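Local coordinates for protein de novo designed WSHC8 (Synthetic construct, PDB 6O35) that was computationally designed to assemble eight copies of a helical hairpin into a helical bundle, in work aimed at building transmembrane pores, at residues A[31-36]-A[71-76]. Sequence-based numbering, arbitrary orientation.
Sequences ELLKEL and EAQLTA
Leu33 on helix 3-50 meets Ala72 and Gln73 on helix 55-101, a small worked example of how one leucine can join two antiparallel helices of a designed bundle. Along 31-36 it is the residue that bridges to 71-76, and its CA stands 7.8 Å from that of Ala72. Leu33 points its CB toward helix 55-101, and a chi1 of 174° sets CG anti to the backbone N, which lets both branches reach the Ala72 methyl: CD2 of Leu33 lies 4.0 Å from CB of Ala72 and CD1 at 4.1 Å. CD2 also touches the amide of Gln73, coming within 3.9 Å of its CD. The Gln73 and Leu33 side chains cross obliquely; the glutamine starts out to one side of the contact, and a bend at chi2 (-72°) brings its amide beside the leucine. There NE2 of Gln73 is hydrogen-bonded to Tyr69 OH, while its OE1 receives a weak bond from Gln30 NE2 on helix 3-50. An alanine in place of Gln73 would probably leave CD2 of Leu33 without its amide neighbour and the Tyr69 hydroxyl without this partner. Phe29 packs on Ala72 from the same chain, and Leu70 of a second subunit packs on both Leu33 and Ala72, so the hairpin contact continues into the octamer interface. Between the two segments themselves no hydrogen bond forms, and 107 Å² is buried in all. The chemistry implies an apolar join, leucine against a methyl, bordered by a polar amide whose hydrogen bonds are made to residues just outside it.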
ATOM      1  N   GLU A  31      16.143  -0.331 -19.766  1.00 64.07           N
ATOM      2  CA  GLU A  31      16.088  -0.420 -21.220  1.00 60.74           C
ATOM      3  C   GLU A  31      14.646  -0.352 -21.712  1.00 58.63           C
ATOM      4  O   GLU A  31      14.354   0.304 -22.718  1.00 56.53           O
ATOM      5  CB  GLU A  31      16.757  -1.709 -21.693  1.00 56.78           C
ATOM      6  CG  GLU A  31      18.210  -1.849 -21.269  1.00 51.08           C
ATOM      7  N   LEU A  32      13.729  -1.025 -21.010  1.00 48.57           N
ATOM      8  CA  LEU A  32      12.321  -0.988 -21.391  1.00 43.12           C
ATOM      9  C   LEU A  32      11.770   0.429 -21.295  1.00 45.09           C
ATOM     10  O   LEU A  32      11.161   0.939 -22.244  1.00 44.65           O
ATOM     11  CB  LEU A  32      11.517  -1.933 -20.499  1.00 39.71           C
ATOM     12  CG  LEU A  32      10.062  -2.180 -20.899  1.00 47.76           C
ATOM     13  CD1 LEU A  32       9.980  -3.216 -22.010  1.00 49.41           C
ATOM     14  CD2 LEU A  32       9.241  -2.611 -19.695  1.00 54.38           C
ATOM     15  N   LEU A  33      11.969   1.082 -20.147  1.00 50.45           N
ATOM     16  CA  LEU A  33      11.487   2.447 -19.976  1.00 45.43           C
ATOM     17  C   LEU A  33      12.114   3.385 -21.001  1.00 48.15           C
ATOM     18  O   LEU A  33      11.439   4.274 -21.531  1.00 56.64           O
ATOM     19  CB  LEU A  33      11.786   2.930 -18.558  1.00 50.36           C
ATOM     20  CG  LEU A  33      11.464   4.392 -18.258  1.00 47.97           C
ATOM     21  CD1 LEU A  33      10.010   4.694 -18.587  1.00 45.08           C
ATOM     22  CD2 LEU A  33      11.768   4.722 -16.804  1.00 44.80           C
ATOM     23  N   LYS A  34      13.403   3.201 -21.292  1.00 49.68           N
ATOM     24  CA  LYS A  34      14.076   4.065 -22.256  1.00 57.05           C
ATOM     25  C   LYS A  34      13.451   3.942 -23.640  1.00 62.51           C
ATOM     26  O   LYS A  34      13.218   4.951 -24.316  1.00 63.72           O
ATOM     27  CB  LYS A  34      15.566   3.725 -22.303  1.00 60.02           C
ATOM     28  CG  LYS A  34      16.256   4.063 -23.616  1.00 58.11           C
ATOM     29  CD  LYS A  34      17.767   3.895 -23.501  1.00 58.21           C
ATOM     30  CE  LYS A  34      18.453   4.098 -24.842  1.00 57.66           C
ATOM     31  N   GLU A  35      13.177   2.714 -24.084  1.00 67.70           N
ATOM     32  CA  GLU A  35      12.572   2.520 -25.397  1.00 66.79           C
ATOM     33  C   GLU A  35      11.192   3.163 -25.463  1.00 64.61           C
ATOM     34  O   GLU A  35      10.915   3.981 -26.349  1.00 72.26           O
ATOM     35  CB  GLU A  35      12.489   1.028 -25.720  1.00 63.85           C
ATOM     36  N   LEU A  36      10.309   2.803 -24.528  1.00 55.32           N
ATOM     37  CA  LEU A  36       8.959   3.358 -24.542  1.00 53.78           C
ATOM     38  C   LEU A  36       8.983   4.864 -24.320  1.00 54.76           C
ATOM     39  O   LEU A  36       8.264   5.611 -24.996  1.00 47.63           O
ATOM     40  CB  LEU A  36       8.097   2.673 -23.483  1.00 42.33           C
ATOM     41  CG  LEU A  36       7.907   1.162 -23.633  1.00 38.23           C
ATOM     42  CD1 LEU A  36       6.790   0.670 -22.719  1.00 36.86           C
ATOM     43  CD2 LEU A  36       7.623   0.776 -25.075  1.00 43.31           C
ATOM     44  N   GLU A  71       7.163   8.798 -12.208  1.00 41.35           N
ATOM     45  CA  GLU A  71       6.526   7.731 -11.445  1.00 35.28           C
ATOM     46  C   GLU A  71       7.178   6.385 -11.732  1.00 40.62           C
ATOM     47  O   GLU A  71       7.377   5.578 -10.816  1.00 42.34           O
ATOM     48  CB  GLU A  71       5.033   7.680 -11.760  1.00 37.29           C
ATOM     49  CG  GLU A  71       4.246   8.862 -11.221  1.00 43.82           C
ATOM     50  N   ALA A  72       7.516   6.121 -12.997  1.00 35.04           N
ATOM     51  CA  ALA A  72       8.146   4.851 -13.338  1.00 37.44           C
ATOM     52  C   ALA A  72       9.483   4.694 -12.624  1.00 44.73           C
ATOM     53  O   ALA A  72       9.801   3.612 -12.118  1.00 42.70           O
ATOM     54  CB  ALA A  72       8.332   4.746 -14.851  1.00 34.37           C
ATOM     55  N   GLN A  73      10.283   5.761 -12.578  1.00 55.69           N
ATOM     56  CA  GLN A  73      11.576   5.689 -11.906  1.00 47.25           C
ATOM     57  C   GLN A  73      11.399   5.446 -10.412  1.00 43.08           C
ATOM     58  O   GLN A  73      12.042   4.562  -9.834  1.00 48.99           O
ATOM     59  CB  GLN A  73      12.370   6.971 -12.154  1.00 44.74           C
ATOM     60  CG  GLN A  73      12.857   7.147 -13.586  1.00 48.48           C
ATOM     61  CD  GLN A  73      13.983   6.197 -13.951  1.00 45.36           C
ATOM     62  OE1 GLN A  73      14.117   5.120 -13.373  1.00 48.23           O
ATOM     63  NE2 GLN A  73      14.804   6.597 -14.915  1.00 47.18           N
ATOM     64  N   LEU A  74      10.527   6.225  -9.767  1.00 38.58           N
ATOM     65  CA  LEU A  74      10.282   6.038  -8.341  1.00 38.77           C
ATOM     66  C   LEU A  74       9.801   4.623  -8.050  1.00 44.11           C
ATOM     67  O   LEU A  74      10.279   3.970  -7.114  1.00 50.32           O
ATOM     68  CB  LEU A  74       9.258   7.061  -7.849  1.00 39.32           C
ATOM     69  CG  LEU A  74       9.776   8.480  -7.628  1.00 41.80           C
ATOM     70  CD1 LEU A  74       8.617   9.448  -7.431  1.00 39.15           C
ATOM     71  CD2 LEU A  74      10.726   8.521  -6.438  1.00 32.42           C
ATOM     72  N   THR A  75       8.846   4.132  -8.843  1.00 44.36           N
ATOM     73  CA  THR A  75       8.320   2.789  -8.624  1.00 40.58           C
ATOM     74  C   THR A  75       9.402   1.734  -8.822  1.00 40.87           C
ATOM     75  O   THR A  75       9.511   0.790  -8.029  1.00 44.67           O
ATOM     76  CB  THR A  75       7.140   2.535  -9.562  1.00 38.88           C
ATOM     77  OG1 THR A  75       6.024   3.334  -9.149  1.00 42.00           O
ATOM     78  CG2 THR A  75       6.747   1.071  -9.546  1.00 39.53           C
ATOM     79  N   ALA A  76      10.210   1.870  -9.875  1.00 35.79           N
ATOM     80  CA  ALA A  76      11.314   0.939 -10.077  1.00 38.85           C
ATOM     81  C   ALA A  76      12.354   1.084  -8.971  1.00 32.20           C
ATOM     82  O   ALA A  76      12.909   0.088  -8.495  1.00 34.75           O
ATOM     83  CB  ALA A  76      11.947   1.168 -11.448  1.00 27.83           C
TER